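Local coordinates for K Homology domain-containing protein (Pyrococcus horikoshii, PDB 2E3U) that is the archaeal Dim2p, a pre-ribosomal RNA processing factor that probably binds RNA through its two KH domains, at residues Glu186-Gly191 against Gly195-Tyr200; Gln54-Ile59 against Thr65-Asp70; Ile100-Ser105 against Leu119-Leu124. One frame throughout, in Å; residues are numbered along the deposited sequence.

Contact 1 of 3, residues Glu186-Gly191 against Gly195-Tyr200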
ATOM      1  N   GLU A 186     -12.057  -9.758   1.367  1.00 25.97           N
ATOM      2  CA  GLU A 186     -12.188 -11.210   1.322  1.00 28.00           C
ATOM      3  C   GLU A 186     -13.626 -11.665   1.001  1.00 28.18           C
ATOM      4  O   GLU A 186     -13.829 -12.452   0.086  1.00 28.58           O
ATOM      5  CB  GLU A 186     -11.673 -11.833   2.636  1.00 28.04           C
ATOM      6  CG  GLU A 186     -10.125 -11.908   2.725  1.00 29.22           C
ATOM      7  CD  GLU A 186      -9.598 -12.389   4.086  1.00 30.22           C
ATOM      8  OE1 GLU A 186     -10.338 -12.341   5.109  1.00 34.95           O
ATOM      9  OE2 GLU A 186      -8.423 -12.793   4.143  1.00 31.58           O
ATOM     10  N   LYS A 187     -14.613 -11.154   1.739  1.00 28.39           N
ATOM     11  CA  LYS A 187     -16.029 -11.332   1.407  1.00 28.39           C
ATOM     12  C   LYS A 187     -16.406 -10.999  -0.045  1.00 28.63           C
ATOM     13  O   LYS A 187     -17.063 -11.777  -0.717  1.00 29.03           O
ATOM     14  CB  LYS A 187     -16.901 -10.522   2.368  1.00 28.28           C
ATOM     15  CG  LYS A 187     -16.968 -11.128   3.735  1.00 27.42           C
ATOM     16  CD  LYS A 187     -17.466 -10.135   4.733  1.00 27.09           C
ATOM     17  CE  LYS A 187     -17.265 -10.696   6.126  1.00 27.63           C
ATOM     18  NZ  LYS A 187     -18.348 -11.690   6.434  1.00 28.86           N
ATOM     19  N   LEU A 188     -15.991  -9.833  -0.513  1.00 29.62           N
ATOM     20  CA  LEU A 188     -16.281  -9.382  -1.872  1.00 29.30           C
ATOM     21  C   LEU A 188     -15.613 -10.276  -2.913  1.00 29.72           C
ATOM     22  O   LEU A 188     -16.213 -10.546  -3.945  1.00 29.89           O
ATOM     23  CB  LEU A 188     -15.840  -7.939  -2.064  1.00 28.13           C
ATOM     24  CG  LEU A 188     -16.638  -6.856  -1.351  1.00 28.71           C
ATOM     25  CD1 LEU A 188     -15.762  -5.602  -1.211  1.00 25.65           C
ATOM     26  CD2 LEU A 188     -17.973  -6.556  -2.050  1.00 27.69           C
ATOM     27  N   ALA A 189     -14.383 -10.721  -2.634  1.00 30.26           N
ATOM     28  CA  ALA A 189     -13.630 -11.636  -3.530  1.00 31.20           C
ATOM     29  C   ALA A 189     -14.325 -12.984  -3.694  1.00 31.29           C
ATOM     30  O   ALA A 189     -14.359 -13.537  -4.794  1.00 32.18           O
ATOM     31  CB  ALA A 189     -12.188 -11.836  -3.038  1.00 30.47           C
ATOM     32  N   ARG A 190     -14.882 -13.498  -2.593  1.00 31.74           N
ATOM     33  CA  ARG A 190     -15.654 -14.762  -2.579  1.00 31.85           C
ATOM     34  C   ARG A 190     -17.101 -14.669  -3.103  1.00 31.43           C
ATOM     35  O   ARG A 190     -17.834 -15.641  -3.058  1.00 32.12           O
ATOM     36  CB  ARG A 190     -15.653 -15.363  -1.166  1.00 31.99           C
ATOM     37  CG  ARG A 190     -14.409 -16.190  -0.845  1.00 33.48           C
ATOM     38  CD  ARG A 190     -14.509 -17.593  -1.540  1.00 38.58           C
ATOM     39  NE  ARG A 190     -15.915 -18.033  -1.619  1.00 38.73           N
ATOM     40  CZ  ARG A 190     -16.522 -18.761  -0.648  1.00 39.20           C
ATOM     41  NH1 ARG A 190     -17.809 -19.070  -0.816  1.00 37.38           N
ATOM     42  NH2 ARG A 190     -15.835 -19.197   0.477  1.00 39.47           N
ATOM     43  N   GLY A 191     -17.511 -13.505  -3.591  1.00 31.17           N
ATOM     44  CA  GLY A 191     -18.839 -13.339  -4.185  1.00 30.54           C
ATOM     45  C   GLY A 191     -19.965 -12.926  -3.251  1.00 30.38           C
ATOM     46  O   GLY A 191     -21.118 -12.914  -3.663  1.00 30.69           O
ATOM     47  N   GLY A 195     -24.817  -6.042   0.046  1.00 27.34           N
ATOM     48  CA  GLY A 195     -25.596  -5.788   1.241  1.00 26.48           C
ATOM     49  C   GLY A 195     -25.011  -6.442   2.465  1.00 26.13           C
ATOM     50  O   GLY A 195     -24.940  -5.815   3.524  1.00 26.15           O
ATOM     51  N   SER A 196     -24.597  -7.699   2.339  1.00 25.99           N
ATOM     52  CA  SER A 196     -23.927  -8.360   3.449  1.00 25.96           C
ATOM     53  C   SER A 196     -22.609  -7.648   3.822  1.00 26.43           C
ATOM     54  O   SER A 196     -22.316  -7.465   5.009  1.00 27.14           O
ATOM     55  CB  SER A 196     -23.699  -9.837   3.158  1.00 25.38           C
ATOM     56  OG  SER A 196     -22.778  -9.991   2.114  1.00 26.10           O
ATOM     57  N   VAL A 197     -21.820  -7.250   2.823  1.00 26.00           N
ATOM     58  CA  VAL A 197     -20.529  -6.619   3.107  1.00 26.35           C
ATOM     59  C   VAL A 197     -20.731  -5.246   3.728  1.00 26.07           C
ATOM     60  O   VAL A 197     -20.058  -4.899   4.689  1.00 27.28           O
ATOM     61  CB  VAL A 197     -19.590  -6.557   1.844  1.00 26.47           C
ATOM     62  CG1 VAL A 197     -18.330  -5.750   2.140  1.00 24.40           C
ATOM     63  CG2 VAL A 197     -19.248  -7.960   1.402  1.00 24.86           C
ATOM     64  N   TYR A 198     -21.684  -4.493   3.203  1.00 25.99           N
ATOM     65  CA  TYR A 198     -21.995  -3.164   3.712  1.00 26.50           C
ATOM     66  C   TYR A 198     -22.565  -3.195   5.150  1.00 26.87           C
ATOM     67  O   TYR A 198     -22.274  -2.301   5.974  1.00 26.70           O
ATOM     68  CB  TYR A 198     -22.936  -2.420   2.753  1.00 26.16           C
ATOM     69  CG  TYR A 198     -22.396  -2.138   1.352  1.00 25.98           C
ATOM     70  CD1 TYR A 198     -23.273  -1.953   0.266  1.00 24.40           C
ATOM     71  CD2 TYR A 198     -21.029  -2.044   1.105  1.00 26.94           C
ATOM     72  CE1 TYR A 198     -22.796  -1.693  -1.022  1.00 22.44           C
ATOM     73  CE2 TYR A 198     -20.537  -1.771  -0.180  1.00 27.25           C
ATOM     74  CZ  TYR A 198     -21.426  -1.590  -1.245  1.00 26.41           C
ATOM     75  OH  TYR A 198     -20.916  -1.306  -2.531  1.00 27.12           O
ATOM     76  N   ARG A 199     -23.380  -4.201   5.446  1.00 27.31           N
ATOM     77  CA  ARG A 199     -23.877  -4.392   6.799  1.00 28.09           C
ATOM     78  C   ARG A 199     -22.753  -4.799   7.765  1.00 27.95           C
ATOM     79  O   ARG A 199     -22.658  -4.246   8.844  1.00 27.92           O
ATOM     80  CB  ARG A 199     -25.065  -5.365   6.827  1.00 28.98           C
ATOM     81  CG  ARG A 199     -26.418  -4.698   6.465  1.00 30.42           C
ATOM     82  CD  ARG A 199     -27.397  -5.722   5.945  1.00 31.38           C
ATOM     83  NE  ARG A 199     -28.785  -5.277   5.722  1.00 31.95           N
ATOM     84  CZ  ARG A 199     -29.246  -4.812   4.561  1.00 32.51           C
ATOM     85  NH1 ARG A 199     -28.422  -4.663   3.532  1.00 34.47           N
ATOM     86  NH2 ARG A 199     -30.521  -4.477   4.425  1.00 32.28           N
ATOM     87  N   TYR A 200     -21.899  -5.742   7.371  1.00 28.58           N
ATOM     88  CA  TYR A 200     -20.662  -6.049   8.102  1.00 28.83           C
ATOM     89  C   TYR A 200     -19.804  -4.813   8.413  1.00 29.59           C
ATOM     90  O   TYR A 200     -19.323  -4.653   9.541  1.00 29.43           O
ATOM     91  CB  TYR A 200     -19.800  -7.114   7.374  1.00 29.35           C
ATOM     92  CG  TYR A 200     -18.358  -7.155   7.895  1.00 28.24           C
ATOM     93  CD1 TYR A 200     -18.024  -7.905   9.018  1.00 29.56           C
ATOM     94  CD2 TYR A 200     -17.352  -6.425   7.271  1.00 28.51           C
ATOM     95  CE1 TYR A 200     -16.714  -7.936   9.510  1.00 30.49           C
ATOM     96  CE2 TYR A 200     -16.046  -6.421   7.754  1.00 27.80           C
ATOM     97  CZ  TYR A 200     -15.734  -7.172   8.871  1.00 30.54           C
ATOM     98  OH  TYR A 200     -14.434  -7.161   9.354  1.00 32.11           O
TER

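Contact 2 of 3, residues Gln54-Ile59 against Thr65-Asp70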
ATOM      1  N   GLN A  54      12.098  14.345  -7.258  1.00 34.67           N
ATOM      2  CA  GLN A  54      11.442  15.095  -6.188  1.00 34.69           C
ATOM      3  C   GLN A  54      10.746  14.202  -5.165  1.00 34.12           C
ATOM      4  O   GLN A  54      10.789  14.508  -3.971  1.00 35.04           O
ATOM      5  CB  GLN A  54      10.440  16.095  -6.764  1.00 35.00           C
ATOM      6  CG  GLN A  54      10.618  17.542  -6.300  1.00 37.11           C
ATOM      7  CD  GLN A  54      11.641  18.309  -7.123  1.00 39.72           C
ATOM      8  OE1 GLN A  54      12.846  18.144  -6.932  1.00 42.94           O
ATOM      9  NE2 GLN A  54      11.168  19.165  -8.031  1.00 38.03           N
ATOM     10  N   THR A  55      10.125  13.111  -5.623  1.00 32.77           N
ATOM     11  CA  THR A  55       9.407  12.189  -4.738  1.00 31.45           C
ATOM     12  C   THR A  55      10.409  11.352  -3.921  1.00 31.46           C
ATOM     13  O   THR A  55      10.337  11.349  -2.688  1.00 30.82           O
ATOM     14  CB  THR A  55       8.403  11.306  -5.517  1.00 31.19           C
ATOM     15  OG1 THR A  55       7.486  12.151  -6.226  1.00 31.25           O
ATOM     16  CG2 THR A  55       7.626  10.351  -4.599  1.00 29.68           C
ATOM     17  N   LYS A  56      11.332  10.672  -4.612  1.00 31.35           N
ATOM     18  CA  LYS A  56      12.467   9.986  -3.967  1.00 31.12           C
ATOM     19  C   LYS A  56      13.080  10.834  -2.847  1.00 30.32           C
ATOM     20  O   LYS A  56      13.223  10.350  -1.718  1.00 29.84           O
ATOM     21  CB  LYS A  56      13.588   9.639  -4.962  1.00 31.29           C
ATOM     22  CG  LYS A  56      14.558   8.532  -4.425  1.00 32.37           C
ATOM     23  CD  LYS A  56      15.852   8.386  -5.247  1.00 30.49           C
ATOM     24  CE  LYS A  56      16.960   9.159  -4.595  1.00 29.16           C
ATOM     25  NZ  LYS A  56      18.263   8.685  -5.016  1.00 28.05           N
ATOM     26  N   LYS A  57      13.432  12.077  -3.169  1.00 29.27           N
ATOM     27  CA  LYS A  57      13.993  13.002  -2.183  1.00 29.85           C
ATOM     28  C   LYS A  57      13.038  13.413  -1.072  1.00 28.76           C
ATOM     29  O   LYS A  57      13.484  13.749   0.026  1.00 28.96           O
ATOM     30  CB  LYS A  57      14.557  14.261  -2.839  1.00 29.90           C
ATOM     31  CG  LYS A  57      15.940  14.080  -3.381  1.00 33.57           C
ATOM     32  CD  LYS A  57      17.039  14.282  -2.314  1.00 37.09           C
ATOM     33  CE  LYS A  57      18.342  14.788  -2.971  1.00 38.14           C
ATOM     34  NZ  LYS A  57      19.285  15.437  -1.997  1.00 39.13           N
ATOM     35  N   GLU A  58      11.740  13.410  -1.357  1.00 27.75           N
ATOM     36  CA  GLU A  58      10.765  13.682  -0.323  1.00 27.53           C
ATOM     37  C   GLU A  58      10.710  12.550   0.676  1.00 26.22           C
ATOM     38  O   GLU A  58      10.611  12.783   1.865  1.00 26.08           O
ATOM     39  CB  GLU A  58       9.363  13.963  -0.906  1.00 28.21           C
ATOM     40  CG  GLU A  58       8.937  15.388  -0.797  1.00 31.57           C
ATOM     41  CD  GLU A  58       8.762  15.837   0.648  1.00 35.52           C
ATOM     42  OE1 GLU A  58       8.567  14.969   1.517  1.00 37.42           O
ATOM     43  OE2 GLU A  58       8.814  17.056   0.915  1.00 37.24           O
ATOM     44  N   ILE A  59      10.748  11.320   0.183  1.00 25.63           N
ATOM     45  CA  ILE A  59      10.870  10.142   1.067  1.00 24.69           C
ATOM     46  C   ILE A  59      12.160  10.132   1.888  1.00 24.93           C
ATOM     47  O   ILE A  59      12.123   9.897   3.097  1.00 25.36           O
ATOM     48  CB  ILE A  59      10.694   8.789   0.305  1.00 24.45           C
ATOM     49  CG1 ILE A  59       9.394   8.782  -0.515  1.00 22.92           C
ATOM     50  CG2 ILE A  59      10.745   7.607   1.305  1.00 22.59           C
ATOM     51  CD1 ILE A  59       9.389   7.769  -1.701  1.00 23.43           C
ATOM     52  N   THR A  65      16.535   8.641   5.448  1.00 22.84           N
ATOM     53  CA  THR A  65      17.167   7.468   4.877  1.00 21.91           C
ATOM     54  C   THR A  65      17.674   7.787   3.478  1.00 21.33           C
ATOM     55  O   THR A  65      17.366   8.831   2.887  1.00 21.41           O
ATOM     56  CB  THR A  65      16.177   6.282   4.794  1.00 21.61           C
ATOM     57  OG1 THR A  65      15.042   6.662   3.988  1.00 22.07           O
ATOM     58  CG2 THR A  65      15.757   5.810   6.228  1.00 18.22           C
ATOM     59  N   LYS A  66      18.445   6.875   2.938  1.00 20.89           N
ATOM     60  CA  LYS A  66      18.933   7.022   1.582  1.00 20.38           C
ATOM     61  C   LYS A  66      18.209   5.924   0.846  1.00 20.15           C
ATOM     62  O   LYS A  66      18.201   4.785   1.288  1.00 20.24           O
ATOM     63  CB  LYS A  66      20.461   6.846   1.532  1.00 21.11           C
ATOM     64  CG  LYS A  66      21.051   6.722   0.123  1.00 22.60           C
ATOM     65  CD  LYS A  66      22.425   6.060   0.144  1.00 28.15           C
ATOM     66  CE  LYS A  66      23.444   6.803   1.025  1.00 29.53           C
ATOM     67  NZ  LYS A  66      23.765   8.160   0.479  1.00 30.65           N
ATOM     68  N   ILE A  67      17.582   6.289  -0.262  1.00 20.48           N
ATOM     69  CA  ILE A  67      16.946   5.354  -1.184  1.00 21.51           C
ATOM     70  C   ILE A  67      17.780   5.246  -2.454  1.00 21.97           C
ATOM     71  O   ILE A  67      18.148   6.257  -3.057  1.00 22.14           O
ATOM     72  CB  ILE A  67      15.469   5.815  -1.442  1.00 22.18           C
ATOM     73  CG1 ILE A  67      14.704   5.643  -0.101  1.00 21.67           C
ATOM     74  CG2 ILE A  67      14.837   5.061  -2.604  1.00 19.53           C
ATOM     75  CD1 ILE A  67      13.496   6.483   0.050  1.00 23.39           C
ATOM     76  N   THR A  68      18.131   4.025  -2.835  1.00 21.86           N
ATOM     77  CA  THR A  68      18.909   3.831  -4.041  1.00 21.84           C
ATOM     78  C   THR A  68      18.071   3.007  -4.994  1.00 23.02           C
ATOM     79  O   THR A  68      17.621   1.929  -4.632  1.00 24.10           O
ATOM     80  CB  THR A  68      20.256   3.123  -3.762  1.00 20.92           C
ATOM     81  OG1 THR A  68      20.976   3.851  -2.763  1.00 19.62           O
ATOM     82  CG2 THR A  68      21.114   3.042  -5.057  1.00 19.25           C
ATOM     83  N   ILE A  69      17.856   3.508  -6.208  1.00 24.14           N
ATOM     84  CA  ILE A  69      16.991   2.814  -7.158  1.00 24.22           C
ATOM     85  C   ILE A  69      17.766   2.282  -8.371  1.00 25.44           C
ATOM     86  O   ILE A  69      18.564   2.998  -8.971  1.00 26.16           O
ATOM     87  CB  ILE A  69      15.832   3.694  -7.612  1.00 24.06           C
ATOM     88  CG1 ILE A  69      15.097   4.284  -6.397  1.00 22.04           C
ATOM     89  CG2 ILE A  69      14.853   2.874  -8.523  1.00 23.69           C
ATOM     90  CD1 ILE A  69      14.092   5.333  -6.743  1.00 22.17           C
ATOM     91  N   ASP A  70      17.549   1.017  -8.717  1.00 25.84           N
ATOM     92  CA  ASP A  70      17.977   0.523 -10.030  1.00 27.36           C
ATOM     93  C   ASP A  70      16.786   0.713 -11.001  1.00 27.27           C
ATOM     94  O   ASP A  70      15.751   0.071 -10.851  1.00 27.08           O
ATOM     95  CB  ASP A  70      18.343  -0.946  -9.894  1.00 27.02           C
ATOM     96  CG  ASP A  70      19.175  -1.465 -11.028  1.00 30.16           C
ATOM     97  OD1 ASP A  70      20.053  -2.315 -10.726  1.00 32.85           O
ATOM     98  OD2 ASP A  70      18.957  -1.078 -12.206  1.00 32.93           O
TER

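Contact 3 of 3, residues Ile100-Ser105 against Leu119-Leu124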
ATOM      1  N   ILE A 100       3.921   2.492  -2.798  1.00 16.66           N
ATOM      2  CA  ILE A 100       4.005   3.084  -4.142  1.00 17.55           C
ATOM      3  C   ILE A 100       4.101   1.992  -5.244  1.00 18.19           C
ATOM      4  O   ILE A 100       3.393   2.026  -6.237  1.00 19.23           O
ATOM      5  CB  ILE A 100       5.199   4.089  -4.234  1.00 18.19           C
ATOM      6  CG1 ILE A 100       4.985   5.228  -3.222  1.00 16.87           C
ATOM      7  CG2 ILE A 100       5.361   4.658  -5.698  1.00 17.90           C
ATOM      8  CD1 ILE A 100       6.228   6.146  -3.042  1.00 16.34           C
ATOM      9  N   GLY A 101       4.974   1.024  -5.049  1.00 17.95           N
ATOM     10  CA  GLY A 101       5.100  -0.076  -5.962  1.00 18.06           C
ATOM     11  C   GLY A 101       3.839  -0.862  -6.171  1.00 18.61           C
ATOM     12  O   GLY A 101       3.619  -1.365  -7.282  1.00 19.94           O
ATOM     13  N   ARG A 102       3.012  -0.978  -5.129  1.00 18.69           N
ATOM     14  CA  ARG A 102       1.734  -1.690  -5.221  1.00 19.77           C
ATOM     15  C   ARG A 102       0.536  -0.781  -5.585  1.00 18.84           C
ATOM     16  O   ARG A 102      -0.642  -1.074  -5.277  1.00 18.05           O
ATOM     17  CB  ARG A 102       1.485  -2.445  -3.910  1.00 20.40           C
ATOM     18  CG  ARG A 102       2.423  -3.619  -3.698  1.00 24.86           C
ATOM     19  CD  ARG A 102       2.046  -4.760  -4.651  1.00 31.07           C
ATOM     20  NE  ARG A 102       2.801  -4.778  -5.891  1.00 30.51           N
ATOM     21  CZ  ARG A 102       2.337  -5.226  -7.059  1.00 33.52           C
ATOM     22  NH1 ARG A 102       1.079  -5.650  -7.195  1.00 34.65           N
ATOM     23  NH2 ARG A 102       3.134  -5.216  -8.116  1.00 32.89           N
ATOM     24  N   GLY A 103       0.848   0.365  -6.168  1.00 18.06           N
ATOM     25  CA  GLY A 103      -0.192   1.198  -6.733  1.00 17.76           C
ATOM     26  C   GLY A 103      -0.692   2.387  -5.942  1.00 17.77           C
ATOM     27  O   GLY A 103      -1.516   3.123  -6.474  1.00 17.43           O
ATOM     28  N   PHE A 104      -0.221   2.597  -4.702  1.00 17.06           N
ATOM     29  CA  PHE A 104      -0.556   3.844  -3.978  1.00 17.72           C
ATOM     30  C   PHE A 104       0.197   5.030  -4.594  1.00 18.53           C
ATOM     31  O   PHE A 104       1.380   4.901  -4.929  1.00 19.12           O
ATOM     32  CB  PHE A 104      -0.212   3.750  -2.463  1.00 16.24           C
ATOM     33  CG  PHE A 104      -1.215   2.956  -1.641  1.00 14.66           C
ATOM     34  CD1 PHE A 104      -0.888   1.696  -1.138  1.00 12.53           C
ATOM     35  CD2 PHE A 104      -2.476   3.467  -1.367  1.00 13.61           C
ATOM     36  CE1 PHE A 104      -1.787   0.961  -0.349  1.00 11.78           C
ATOM     37  CE2 PHE A 104      -3.401   2.743  -0.622  1.00 14.19           C
ATOM     38  CZ  PHE A 104      -3.061   1.473  -0.105  1.00 12.70           C
ATOM     39  N   SER A 105      -0.454   6.186  -4.714  1.00 18.93           N
ATOM     40  CA  SER A 105       0.278   7.421  -5.004  1.00 19.31           C
ATOM     41  C   SER A 105       1.206   7.662  -3.845  1.00 19.56           C
ATOM     42  O   SER A 105       0.967   7.120  -2.752  1.00 20.93           O
ATOM     43  CB  SER A 105      -0.657   8.635  -5.180  1.00 19.60           C
ATOM     44  OG  SER A 105      -1.130   9.112  -3.911  1.00 20.43           O
ATOM     45  N   LEU A 119       1.401  -1.472   6.621  1.00 22.05           N
ATOM     46  CA  LEU A 119       1.128  -1.809   5.252  1.00 22.75           C
ATOM     47  C   LEU A 119       0.865  -3.295   5.243  1.00 22.49           C
ATOM     48  O   LEU A 119       1.582  -4.026   5.898  1.00 21.58           O
ATOM     49  CB  LEU A 119       2.341  -1.498   4.361  1.00 21.08           C
ATOM     50  CG  LEU A 119       2.245  -1.969   2.930  1.00 21.91           C
ATOM     51  CD1 LEU A 119       1.055  -1.347   2.142  1.00 19.13           C
ATOM     52  CD2 LEU A 119       3.611  -1.726   2.207  1.00 21.42           C
ATOM     53  N   GLU A 120      -0.160  -3.726   4.513  1.00 23.25           N
ATOM     54  CA  GLU A 120      -0.407  -5.137   4.300  1.00 25.30           C
ATOM     55  C   GLU A 120      -0.679  -5.374   2.824  1.00 25.48           C
ATOM     56  O   GLU A 120      -1.579  -4.776   2.267  1.00 25.66           O
ATOM     57  CB  GLU A 120      -1.559  -5.682   5.192  1.00 24.92           C
ATOM     58  CG  GLU A 120      -2.117  -7.061   4.699  1.00 26.67           C
ATOM     59  CD  GLU A 120      -2.563  -8.031   5.791  1.00 27.97           C
ATOM     60  OE1 GLU A 120      -2.631  -9.252   5.507  1.00 35.18           O
ATOM     61  OE2 GLU A 120      -2.863  -7.618   6.931  1.00 31.59           O
ATOM     62  N   ILE A 121       0.114  -6.237   2.198  1.00 26.72           N
ATOM     63  CA  ILE A 121      -0.100  -6.635   0.799  1.00 28.00           C
ATOM     64  C   ILE A 121      -0.682  -8.048   0.690  1.00 28.52           C
ATOM     65  O   ILE A 121      -0.133  -9.015   1.207  1.00 27.82           O
ATOM     66  CB  ILE A 121       1.192  -6.631  -0.051  1.00 27.83           C
ATOM     67  CG1 ILE A 121       2.117  -5.458   0.276  1.00 30.11           C
ATOM     68  CG2 ILE A 121       0.867  -6.707  -1.550  1.00 28.92           C
ATOM     69  CD1 ILE A 121       1.607  -4.152  -0.096  1.00 34.90           C
ATOM     70  N   ILE A 122      -1.790  -8.146  -0.032  1.00 29.71           N
ATOM     71  CA  ILE A 122      -2.506  -9.395  -0.228  1.00 30.39           C
ATOM     72  C   ILE A 122      -2.410  -9.809  -1.694  1.00 30.64           C
ATOM     73  O   ILE A 122      -2.733  -9.022  -2.579  1.00 30.06           O
ATOM     74  CB  ILE A 122      -4.016  -9.216   0.161  1.00 30.45           C
ATOM     75  CG1 ILE A 122      -4.172  -8.940   1.661  1.00 31.91           C
ATOM     76  CG2 ILE A 122      -4.827 -10.429  -0.206  1.00 29.90           C
ATOM     77  CD1 ILE A 122      -3.418  -9.956   2.555  1.00 34.30           C
ATOM     78  N   ASN A 123      -1.971 -11.041  -1.952  1.00 31.71           N
ATOM     79  CA  ASN A 123      -2.048 -11.582  -3.309  1.00 32.36           C
ATOM     80  C   ASN A 123      -3.483 -12.011  -3.558  1.00 31.46           C
ATOM     81  O   ASN A 123      -4.032 -12.815  -2.815  1.00 30.50           O
ATOM     82  CB  ASN A 123      -1.082 -12.760  -3.520  1.00 33.55           C
ATOM     83  CG  ASN A 123       0.397 -12.365  -3.351  1.00 36.53           C
ATOM     84  OD1 ASN A 123       0.928 -11.529  -4.099  1.00 39.62           O
ATOM     85  ND2 ASN A 123       1.072 -12.994  -2.379  1.00 36.26           N
ATOM     86  N   LEU A 124      -4.086 -11.441  -4.595  1.00 31.89           N
ATOM     87  CA  LEU A 124      -5.491 -11.667  -4.931  1.00 32.95           C
ATOM     88  C   LEU A 124      -5.762 -13.139  -5.110  1.00 34.34           C
ATOM     89  O   LEU A 124      -6.869 -13.628  -4.845  1.00 34.77           O
ATOM     90  CB  LEU A 124      -5.872 -10.928  -6.207  1.00 32.47           C
ATOM     91  CG  LEU A 124      -6.127  -9.427  -6.102  1.00 32.39           C
ATOM     92  CD1 LEU A 124      -6.488  -8.843  -7.450  1.00 32.42           C
ATOM     93  CD2 LEU A 124      -7.189  -9.156  -5.083  1.00 31.25           C
TER

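Contact 1 of 3, residues Glu186-Gly191 against Gly195-Tyr200
K187 and V197 mark the closest approach of the two backbones, 6.7 Å between their CA atoms, as the chain leaves helix 175-189 and packs back against it through helix 194-203. R190 N to E186 O is the last regular helical bond; G191 N to L188 O belongs to the Schellman motif that G191, at a positive phi of 90°, completes, ending the helix before the short link to 194-203. Both K187 and V197 direct their CB atoms at the opposing segment, and K187 CB rests 3.6 Å from V197 CG2. The same methyl lies 3.9 Å from L188 CD2, while L188 CG sits about equally far from both V197 methyls, the two side chains crossing nearly at right angles. This packing joins the last helix of the second type I KH fold (beta-alpha-alpha-beta-beta-alpha) to a further helix added at its C-terminal end. L188 also touches T150 and I154 of helix 149-158, tying the junction to the domain body. Further along, K187 crosses Y200 with its methylene chain: CE lies over one face of the ring, 4.2 Å from the centroid and 16° off the normal, a CH-pi contact offset toward the rim. With Y200 CG anti to the backbone N (chi1 164°), the ring is brought round to meet the lysine; its hydroxyl has a weak hydrogen bond to R204 NH1.

Contact 2 of 3, residues Gln54-Ile59 against Thr65-Asp70
K56 and I67 meet at the flat group that matters here, the backbone peptide of I67; no ring takes part across the two segments. K56 NZ hydrogen-bonds to I67 O at 3.1 Å, with a C=O...N angle of 163°, so the ammonium comes almost head-on to the oxygen rather than over a face of the peptide. The lysine starts with CG anti to the backbone N (chi1 -161°) and bends at chi3, which brings its end round to the strand while K56 CG passes 3.9 Å from I67 CG2 and K56 CD 3.8 Å from I69 CD1. Replacing this lysine with an alanine would probably leave I67 O without its ammonium partner and strip the aliphatic cover from I69 CD1. Deeper in, I59 crosses I67 at about a right angle; I59 CG2 and I67 CD1 are modelled 3.2 Å apart, too tight for the exact value to be trusted. I67 N bonds to E60 OE2, so side chains of one helix serve both polar backbone atoms of this residue on an outermost strand of the three-stranded sheet. Helix 54-63 follows the GxxG loop, and the roughly antiparallel packing, 147° between the N-to-C axes of 54-59 and 65-69, belongs to the type I KH fold.

Contact 3 of 3, residues Ile100-Ser105 against Leu119-Leu124
R102 meets I121 along its aliphatic part, and its side chain can be followed outward from the backbone. R102 CB, directed at the strand, is 4.2 Å from I121 CD1. R102 CG makes the closest approach of the contact, 3.7 Å to I121 CD1, and is also near CG2. Next, R102 CD lies 3.8 Å from I121 CG2. The arginine thus lies across both methyls of I121, the side chains at about a right angle. Bends at chi2 (-73°) and chi3 (95°) carry the chain beyond I121, and at its tip NH1 hydrogen-bonds to T168 OG1, so the polar end is held by the strand next to the one its methylenes touch. The R102 backbone adds a hold of its own, since its O accepts a hydrogen bond from S163 OG.

F104 makes the second, looser touch: CE1 lies 4.4 Å from L119 CD1, which approaches the ring obliquely. Elsewhere the ring packs on A170 and I172 of strand 168-173 and on S161 and S163, which makes it a buried residue lying on the sheet. R102 and F104 flank the turn at G103, and both direct CB toward the strand. G103 takes a positive phi of 100° as the C-prime residue of a Schellman motif, with G103 N bonded to I100 O at 3.0 Å, and S105 N-caps the next short helix through a bond from R108 N to its OG. The arrangement is an interface between tandem KH folds: the turn after the last helix of the first, 87-101, packs through R102 and F104 on the antiparallel sheet of the second.

Contacts 1 and 2 lie on opposite sides of the chain's centre, their centres 38 Å apart. Contact 2 lies within the first KH fold, and contact 1 joins the second to its extra C-terminal helix; the centre of contact 3 lies about 4 Å from the centre of the chain, where the two folds meet. Contacts 1 and 2 are largely buried, contact 3 only partly. All three use a basic side chain, but across their segments contacts 1 and 3 engage its aliphatic part alone, whereas contact 2 also uses the charged end, in a hydrogen bond to an edge-strand carbonyl. Contacts 2 and 3 meet through I59 CD1 and I100 CD1, 3.8 Å apart, whereas contact 1 touches neither.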